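Long-range contacts in tricorn protease (Thermoplasma acidophilum, PDB 1K32), which probably cuts peptides released by the proteasome into smaller fragments, acting as a serine protease with beta-propeller domains thought to gate substrate entry: residues 332-340 against 351-359; 385-393 against 402-410. One frame throughout, in Å; residues are numbered along the deposited sequence.

Contact 1: 332-340 against 351-359; sequences VPEPLRIRY and FIHGTREGD
With CG of Arg-339 turned opposite its carbonyl carbon (chi1 -64°) and the chain straight from CG to NE, the guanidinium passes Gly-354, which lacks a side chain, and meets Asp-359. NE of Arg-339 donates to OD2 of Asp-359 over 2.7 Å in a salt bridge. OD2 lies in the guanidinium plane, but NE comes to its syn side somewhat out of the carboxylate plane, the two flat groups being turned 60° apart. NH1 of Arg-339 pairs with Glu-666, while OD1 of Asp-359 takes Arg-972 and the backbone N of Val-381. CG of His-353, trans to the backbone N, carries the ring over to the 335-336 loop, where NE2 gives a weak, bent bond to O of Pro-335 (3.3 Å); the Pro-335 ring crosses it at about a right angle, CG 3.5 Å from NE2 of His-353. The aliphatic CG of Glu-334 packs crosswise on the end of the Phe-351 ring, 3.5 Å from CZ of Phe-351. CB of Ile-352 meets the Tyr-340 ring at its edge, 3.9 Å from CD1 of Tyr-340. N of Gly-354 reaches O of Arg-337 (2.8 Å, 173° at the hydrogen). N of Arg-339 bonds to O of Ile-352 at 2.7 Å, and N of Ile-352 to O of Tyr-340 at 2.9 Å. Arg-339 and Tyr-340 stand opposite the single residue Ile-352, a beta bulge in which the buried N of Tyr-340 finds no partner. Strands 338-343 and 348-355 form the first hairpin of a four-stranded antiparallel beta-propeller blade.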
loop_
_atom_site.group_PDB
_atom_site.type_symbol
_atom_site.label_atom_id
_atom_site.label_comp_id
_atom_site.label_asym_id
_atom_site.label_seq_id
_atom_site.Cartn_x
_atom_site.Cartn_y
_atom_site.Cartn_z
ATOM N N VAL A 332 5.195 42.547 18.302
ATOM C CA VAL A 332 6.465 43.084 18.763
ATOM C C VAL A 332 6.199 44.537 19.175
ATOM O O VAL A 332 5.725 45.342 18.369
ATOM C CB VAL A 332 7.519 43.052 17.647
ATOM C CG1 VAL A 332 8.845 43.602 18.161
ATOM C CG2 VAL A 332 7.693 41.630 17.151
ATOM N N PRO A 333 6.503 44.890 20.437
ATOM C CA PRO A 333 6.299 46.237 20.988
ATOM C C PRO A 333 7.199 47.353 20.450
ATOM O O PRO A 333 7.986 47.941 21.195
ATOM C CB PRO A 333 6.488 46.017 22.487
ATOM C CG PRO A 333 7.558 44.990 22.520
ATOM C CD PRO A 333 7.119 44.008 21.443
ATOM N N GLU A 334 7.065 47.656 19.161
ATOM C CA GLU A 334 7.850 48.714 18.530
ATOM C C GLU A 334 6.979 49.475 17.537
ATOM O O GLU A 334 6.141 48.882 16.846
ATOM C CB GLU A 334 9.056 48.127 17.789
ATOM C CG GLU A 334 10.093 47.458 18.688
ATOM C CD GLU A 334 10.796 48.430 19.631
ATOM O OE1 GLU A 334 11.541 47.962 20.515
ATOM O OE2 GLU A 334 10.611 49.654 19.489
ATOM N N PRO A 335 7.159 50.804 17.456
ATOM C CA PRO A 335 6.384 51.642 16.535
ATOM C C PRO A 335 6.588 51.245 15.076
ATOM O O PRO A 335 7.338 50.316 14.774
ATOM C CB PRO A 335 6.885 53.052 16.847
ATOM C CG PRO A 335 8.300 52.811 17.327
ATOM C CD PRO A 335 8.126 51.618 18.220
ATOM N N LEU A 336 5.931 51.975 14.180
ATOM C CA LEU A 336 5.982 51.702 12.751
ATOM C C LEU A 336 7.272 51.476 11.991
ATOM O O LEU A 336 8.319 52.087 12.223
ATOM C CB LEU A 336 5.159 52.726 11.972
ATOM C CG LEU A 336 3.758 52.195 11.652
ATOM C CD1 LEU A 336 3.029 53.177 10.754
ATOM C CD2 LEU A 336 3.876 50.841 10.969
ATOM N N ARG A 337 7.104 50.563 11.046
ATOM C CA ARG A 337 8.074 50.047 10.103
ATOM C C ARG A 337 9.194 49.152 10.574
ATOM O O ARG A 337 10.377 49.492 10.539
ATOM C CB ARG A 337 8.593 51.143 9.174
ATOM C CG ARG A 337 8.016 50.970 7.749
ATOM C CD ARG A 337 8.798 49.919 6.977
ATOM N NE ARG A 337 8.023 49.021 6.118
ATOM C CZ ARG A 337 7.736 49.237 4.835
ATOM N NH1 ARG A 337 7.037 48.329 4.156
ATOM N NH2 ARG A 337 8.130 50.355 4.228
ATOM N N ILE A 338 8.777 47.975 11.018
ATOM C CA ILE A 338 9.703 46.935 11.385
ATOM C C ILE A 338 9.860 46.363 9.973
ATOM O O ILE A 338 8.869 46.014 9.329
ATOM C CB ILE A 338 9.042 45.909 12.336
ATOM C CG1 ILE A 338 8.904 46.523 13.738
ATOM C CG2 ILE A 338 9.851 44.629 12.384
ATOM C CD1 ILE A 338 8.364 45.559 14.793
ATOM N N ARG A 339 11.086 46.316 9.466
ATOM C CA ARG A 339 11.319 45.820 8.117
ATOM C C ARG A 339 11.630 44.329 8.042
ATOM O O ARG A 339 11.180 43.648 7.121
ATOM C CB ARG A 339 12.458 46.605 7.450
ATOM C CG ARG A 339 12.174 48.088 7.228
ATOM C CD ARG A 339 13.299 48.745 6.430
ATOM N NE ARG A 339 13.156 50.198 6.348
ATOM C CZ ARG A 339 12.177 50.831 5.707
ATOM N NH1 ARG A 339 12.147 52.161 5.701
ATOM N NH2 ARG A 339 11.232 50.146 5.068
ATOM N N TYR A 340 12.424 43.831 8.985
ATOM C CA TYR A 340 12.782 42.413 9.009
ATOM C C TYR A 340 12.818 41.911 10.445
ATOM O O TYR A 340 12.986 42.689 11.389
ATOM C CB TYR A 340 14.155 42.164 8.359
ATOM C CG TYR A 340 14.323 42.773 6.984
ATOM C CD1 TYR A 340 14.877 44.041 6.832
ATOM C CD2 TYR A 340 13.887 42.100 5.838
ATOM C CE1 TYR A 340 14.995 44.628 5.580
ATOM C CE2 TYR A 340 13.999 42.683 4.582
ATOM C CZ TYR A 340 14.555 43.945 4.465
ATOM O OH TYR A 340 14.678 44.538 3.238
ATOM N N PHE A 351 15.496 42.412 14.857
ATOM C CA PHE A 351 14.680 43.060 13.842
ATOM C C PHE A 351 15.280 44.366 13.365
ATOM O O PHE A 351 16.119 44.966 14.038
ATOM C CB PHE A 351 13.261 43.311 14.384
ATOM C CG PHE A 351 13.215 44.210 15.599
ATOM C CD1 PHE A 351 13.345 45.595 15.469
ATOM C CD2 PHE A 351 13.049 43.672 16.875
ATOM C CE1 PHE A 351 13.309 46.432 16.594
ATOM C CE2 PHE A 351 13.011 44.493 18.004
ATOM C CZ PHE A 351 13.142 45.878 17.864
ATOM N N ILE A 352 14.858 44.787 12.185
ATOM C CA ILE A 352 15.300 46.048 11.632
ATOM C C ILE A 352 14.099 46.977 11.762
ATOM O O ILE A 352 12.973 46.634 11.364
ATOM C CB ILE A 352 15.708 45.925 10.157
ATOM C CG1 ILE A 352 16.884 44.952 10.020
ATOM C CG2 ILE A 352 16.075 47.299 9.601
ATOM C CD1 ILE A 352 18.110 45.356 10.805
ATOM N N HIS A 353 14.347 48.135 12.368
ATOM C CA HIS A 353 13.334 49.157 12.579
ATOM C C HIS A 353 13.730 50.363 11.733
ATOM O O HIS A 353 14.849 50.873 11.846
ATOM C CB HIS A 353 13.271 49.539 14.066
ATOM C CG HIS A 353 12.217 50.551 14.383
ATOM N ND1 HIS A 353 12.499 51.885 14.573
ATOM C CD2 HIS A 353 10.870 50.434 14.475
ATOM C CE1 HIS A 353 11.372 52.549 14.763
ATOM N NE2 HIS A 353 10.368 51.692 14.707
ATOM N N GLY A 354 12.816 50.801 10.877
ATOM C CA GLY A 354 13.086 51.925 10.014
ATOM C C GLY A 354 12.316 53.159 10.427
ATOM O O GLY A 354 11.152 53.086 10.826
ATOM N N THR A 355 12.992 54.296 10.336
ATOM C CA THR A 355 12.416 55.587 10.680
ATOM C C THR A 355 12.800 56.530 9.554
ATOM O O THR A 355 13.477 56.143 8.607
ATOM C CB THR A 355 13.003 56.149 11.994
ATOM O OG1 THR A 355 14.406 56.396 11.824
ATOM C CG2 THR A 355 12.821 55.164 13.128
ATOM N N ARG A 356 12.380 57.776 9.671
ATOM C CA ARG A 356 12.701 58.760 8.657
ATOM C C ARG A 356 14.222 58.965 8.573
ATOM O O ARG A 356 14.735 59.375 7.539
ATOM C CB ARG A 356 11.979 60.069 8.995
ATOM C CG ARG A 356 12.023 61.126 7.916
ATOM C CD ARG A 356 10.920 62.158 8.139
ATOM N NE ARG A 356 11.141 63.371 7.361
ATOM C CZ ARG A 356 12.054 64.286 7.663
ATOM N NH1 ARG A 356 12.195 65.361 6.898
ATOM N NH2 ARG A 356 12.818 64.128 8.739
ATOM N N GLU A 357 14.940 58.649 9.647
ATOM C CA GLU A 357 16.396 58.827 9.669
ATOM C C GLU A 357 17.182 57.671 9.053
ATOM O O GLU A 357 18.312 57.847 8.635
ATOM C CB GLU A 357 16.889 59.059 11.103
ATOM C CG GLU A 357 16.294 60.294 11.758
ATOM C CD GLU A 357 16.587 61.556 10.972
ATOM O OE1 GLU A 357 15.966 62.603 11.258
ATOM O OE2 GLU A 357 17.447 61.506 10.066
ATOM N N GLY A 358 16.581 56.489 9.004
ATOM C CA GLY A 358 17.275 55.346 8.434
ATOM C C GLY A 358 16.849 54.062 9.103
ATOM O O GLY A 358 15.821 54.031 9.766
ATOM N N ASP A 359 17.636 53.003 8.954
ATOM C CA ASP A 359 17.275 51.718 9.543
ATOM C C ASP A 359 18.165 51.396 10.730
ATOM O O ASP A 359 19.360 51.701 10.723
ATOM C CB ASP A 359 17.366 50.614 8.485
ATOM C CG ASP A 359 16.228 50.679 7.457
ATOM O OD1 ASP A 359 16.410 50.140 6.349
ATOM O OD2 ASP A 359 15.156 51.252 7.751
#

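Contact 2: 385-393 against 402-410; sequences GVDRNGKFA and IMTVDLETG
Backbone hydrogen bonds pair Ala-393 with Val-405 twice over: N of Ala-393 to O of Val-405 at 3.1 Å, and N of Val-405 to O of Ala-393 at 2.9 Å. One step beyond the non-hydrogen-bonded pair Phe-392 and Asp-406, N of Leu-407 reaches O of Lys-391 (3.0 Å, 167° at the hydrogen), carrying the ladder past the end of strand 401-406. This ladder joins the second and third strands of a four-stranded antiparallel propeller blade, the Asp-387 to Gly-390 turn leading into the second. Carboxylates tie down the loops on both sides. OD2 of Asp-387 is gripped by two backbone donors, N of Phe-392 (2.7 Å) nearly along the C-O axis and N of Lys-391 through the syn lone pair. OD1 of Asp-387 accepts from N of Asn-389, met from above the carboxylate plane in an Asx turn, and bonds also to Ser-432. OD1 of Asp-406 takes N of Glu-408 through its anti lone pair, an Asx turn, and N of Thr-409 from above the carboxylate plane; together they form an Asx motif as the strand ends. Apolar contact centres on Leu-407. With CG beside the backbone N (chi1 -67°), it leans over the partner strand, CG 3.6 Å from CA of Phe-392. The two methyls then part: CD1 of Leu-407 goes to CG1 of Val-386 (3.8 Å), and CD2 to CB of Ala-393. Phe-392 turns its ring obliquely to CG2 of Thr-404, while CB of Asp-387 covers one ring face, offset toward the rim, 3.7 Å above the plane.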
loop_
_atom_site.group_PDB
_atom_site.type_symbol
_atom_site.label_atom_id
_atom_site.label_comp_id
_atom_site.label_asym_id
_atom_site.label_seq_id
_atom_site.Cartn_x
_atom_site.Cartn_y
_atom_site.Cartn_z
ATOM N N GLY A 385 20.650 38.874 8.841
ATOM C CA GLY A 385 20.724 37.513 9.328
ATOM C C GLY A 385 21.412 37.519 10.675
ATOM O O GLY A 385 22.127 38.475 11.006
ATOM N N VAL A 386 21.210 36.462 11.456
ATOM C CA VAL A 386 21.825 36.374 12.776
ATOM C C VAL A 386 22.587 35.071 12.892
ATOM O O VAL A 386 22.124 34.041 12.405
ATOM C CB VAL A 386 20.762 36.428 13.895
ATOM C CG1 VAL A 386 21.432 36.377 15.257
ATOM C CG2 VAL A 386 19.914 37.699 13.751
ATOM N N ASP A 387 23.752 35.102 13.534
ATOM C CA ASP A 387 24.514 33.872 13.680
ATOM C C ASP A 387 23.724 32.951 14.600
ATOM O O ASP A 387 22.890 33.405 15.381
ATOM C CB ASP A 387 25.910 34.148 14.249
ATOM C CG ASP A 387 25.906 34.331 15.746
ATOM O OD1 ASP A 387 26.274 33.379 16.470
ATOM O OD2 ASP A 387 25.528 35.430 16.197
ATOM N N ARG A 388 23.993 31.657 14.505
ATOM C CA ARG A 388 23.282 30.674 15.302
ATOM C C ARG A 388 23.517 30.783 16.807
ATOM O O ARG A 388 22.705 30.316 17.594
ATOM C CB ARG A 388 23.622 29.267 14.807
ATOM C CG ARG A 388 22.723 28.210 15.382
ATOM C CD ARG A 388 22.867 26.889 14.660
ATOM N NE ARG A 388 22.043 25.869 15.300
ATOM C CZ ARG A 388 22.055 24.584 14.974
ATOM N NH1 ARG A 388 21.265 23.733 15.617
ATOM N NH2 ARG A 388 22.856 24.150 14.009
ATOM N N ASN A 389 24.612 31.413 17.214
ATOM C CA ASN A 389 24.882 31.559 18.636
ATOM C C ASN A 389 24.368 32.886 19.194
ATOM O O ASN A 389 24.555 33.191 20.372
ATOM C CB ASN A 389 26.377 31.393 18.896
ATOM C CG ASN A 389 26.866 29.992 18.563
ATOM O OD1 ASN A 389 27.685 29.796 17.659
ATOM N ND2 ASN A 389 26.351 29.006 19.286
ATOM N N GLY A 390 23.713 33.665 18.338
ATOM C CA GLY A 390 23.143 34.936 18.747
ATOM C C GLY A 390 24.081 36.008 19.274
ATOM O O GLY A 390 23.698 36.794 20.144
ATOM N N LYS A 391 25.304 36.053 18.761
ATOM C CA LYS A 391 26.245 37.067 19.203
ATOM C C LYS A 391 26.303 38.251 18.244
ATOM O O LYS A 391 26.596 39.371 18.655
ATOM C CB LYS A 391 27.636 36.462 19.381
ATOM C CG LYS A 391 27.793 35.719 20.693
ATOM C CD LYS A 391 29.153 35.046 20.796
ATOM C CE LYS A 391 29.508 34.761 22.249
ATOM N NZ LYS A 391 28.393 34.085 22.977
ATOM N N PHE A 392 26.009 38.017 16.970
ATOM C CA PHE A 392 26.052 39.111 16.011
ATOM C C PHE A 392 25.105 38.902 14.847
ATOM O O PHE A 392 24.688 37.788 14.554
ATOM C CB PHE A 392 27.479 39.315 15.473
ATOM C CG PHE A 392 28.002 38.159 14.656
ATOM C CD1 PHE A 392 28.798 37.177 15.242
ATOM C CD2 PHE A 392 27.680 38.039 13.301
ATOM C CE1 PHE A 392 29.269 36.092 14.498
ATOM C CE2 PHE A 392 28.144 36.958 12.543
ATOM C CZ PHE A 392 28.942 35.979 13.141
ATOM N N ALA A 393 24.762 39.999 14.194
ATOM C CA ALA A 393 23.904 39.956 13.038
ATOM C C ALA A 393 24.750 40.392 11.854
ATOM O O ALA A 393 25.790 41.037 12.032
ATOM C CB ALA A 393 22.733 40.914 13.215
ATOM N N ILE A 402 28.393 45.123 3.399
ATOM C CA ILE A 402 27.914 43.995 4.175
ATOM C C ILE A 402 28.685 44.263 5.474
ATOM O O ILE A 402 29.845 44.687 5.439
ATOM C CB ILE A 402 28.276 42.624 3.567
ATOM C CG1 ILE A 402 27.713 41.515 4.466
ATOM C CG2 ILE A 402 29.770 42.503 3.363
ATOM C CD1 ILE A 402 27.654 40.122 3.797
ATOM N N MET A 403 28.037 44.055 6.612
ATOM C CA MET A 403 28.675 44.335 7.889
ATOM C C MET A 403 28.100 43.474 8.992
ATOM O O MET A 403 27.028 42.887 8.846
ATOM C CB MET A 403 28.459 45.815 8.237
ATOM C CG MET A 403 26.979 46.166 8.429
ATOM S SD MET A 403 26.519 47.925 8.334
ATOM C CE MET A 403 26.242 48.235 10.000
ATOM N N THR A 404 28.835 43.374 10.091
ATOM C CA THR A 404 28.361 42.636 11.246
ATOM C C THR A 404 27.964 43.692 12.269
ATOM O O THR A 404 28.446 44.826 12.230
ATOM C CB THR A 404 29.453 41.751 11.873
ATOM O OG1 THR A 404 30.588 42.555 12.198
ATOM C CG2 THR A 404 29.861 40.641 10.920
ATOM N N VAL A 405 27.070 43.325 13.174
ATOM C CA VAL A 405 26.636 44.237 14.209
ATOM C C VAL A 405 26.573 43.457 15.508
ATOM O O VAL A 405 25.806 42.506 15.633
ATOM C CB VAL A 405 25.251 44.833 13.883
ATOM C CG1 VAL A 405 24.777 45.723 15.037
ATOM C CG2 VAL A 405 25.332 45.646 12.584
ATOM N N ASP A 406 27.397 43.847 16.471
ATOM C CA ASP A 406 27.417 43.160 17.751
ATOM C C ASP A 406 26.026 43.243 18.364
ATOM O O ASP A 406 25.438 44.323 18.433
ATOM C CB ASP A 406 28.453 43.801 18.670
ATOM C CG ASP A 406 28.801 42.917 19.845
ATOM O OD1 ASP A 406 27.933 42.735 20.720
ATOM O OD2 ASP A 406 29.937 42.396 19.885
ATOM N N LEU A 407 25.482 42.107 18.788
ATOM C CA LEU A 407 24.141 42.108 19.369
ATOM C C LEU A 407 24.147 42.516 20.840
ATOM O O LEU A 407 23.103 42.570 21.491
ATOM C CB LEU A 407 23.484 40.735 19.215
ATOM C CG LEU A 407 23.154 40.310 17.781
ATOM C CD1 LEU A 407 22.496 38.952 17.798
ATOM C CD2 LEU A 407 22.239 41.325 17.134
ATOM N N GLU A 408 25.329 42.820 21.354
ATOM C CA GLU A 408 25.455 43.217 22.744
ATOM C C GLU A 408 25.761 44.706 22.852
ATOM O O GLU A 408 25.155 45.410 23.657
ATOM C CB GLU A 408 26.557 42.398 23.408
ATOM C CG GLU A 408 26.405 42.248 24.901
ATOM C CD GLU A 408 27.319 41.179 25.460
ATOM O OE1 GLU A 408 28.555 41.374 25.423
ATOM O OE2 GLU A 408 26.797 40.140 25.930
ATOM N N THR A 409 26.691 45.185 22.028
ATOM C CA THR A 409 27.078 46.594 22.048
ATOM C C THR A 409 26.485 47.374 20.881
ATOM O O THR A 409 26.549 48.600 20.850
ATOM C CB THR A 409 28.605 46.755 21.994
ATOM O OG1 THR A 409 29.077 46.398 20.688
ATOM C CG2 THR A 409 29.268 45.859 23.026
ATOM N N GLY A 410 25.920 46.666 19.914
ATOM C CA GLY A 410 25.322 47.338 18.771
ATOM C C GLY A 410 26.351 47.923 17.827
ATOM O O GLY A 410 26.001 48.589 16.857
#

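How the contacts relate
Contact 1 and contact 2 belong to successive four-stranded blades, with centres about 17 Å apart and nearest atoms about 7 Å apart, and do not touch. Contact 1 joins the first and second strands of its blade, contact 2 the second and third of the next. The first is mostly buried, and its charged residues reach beyond the blade to helix 656-674 and the region of Arg-972. The second lies farther from the centre of the chain and is partly exposed; its aspartates mainly fasten their own turns, while Leu-407 packs across the end of the hairpin. Asp-359 relates the two, since it bonds to Val-381, where the blade of contact 2 begins.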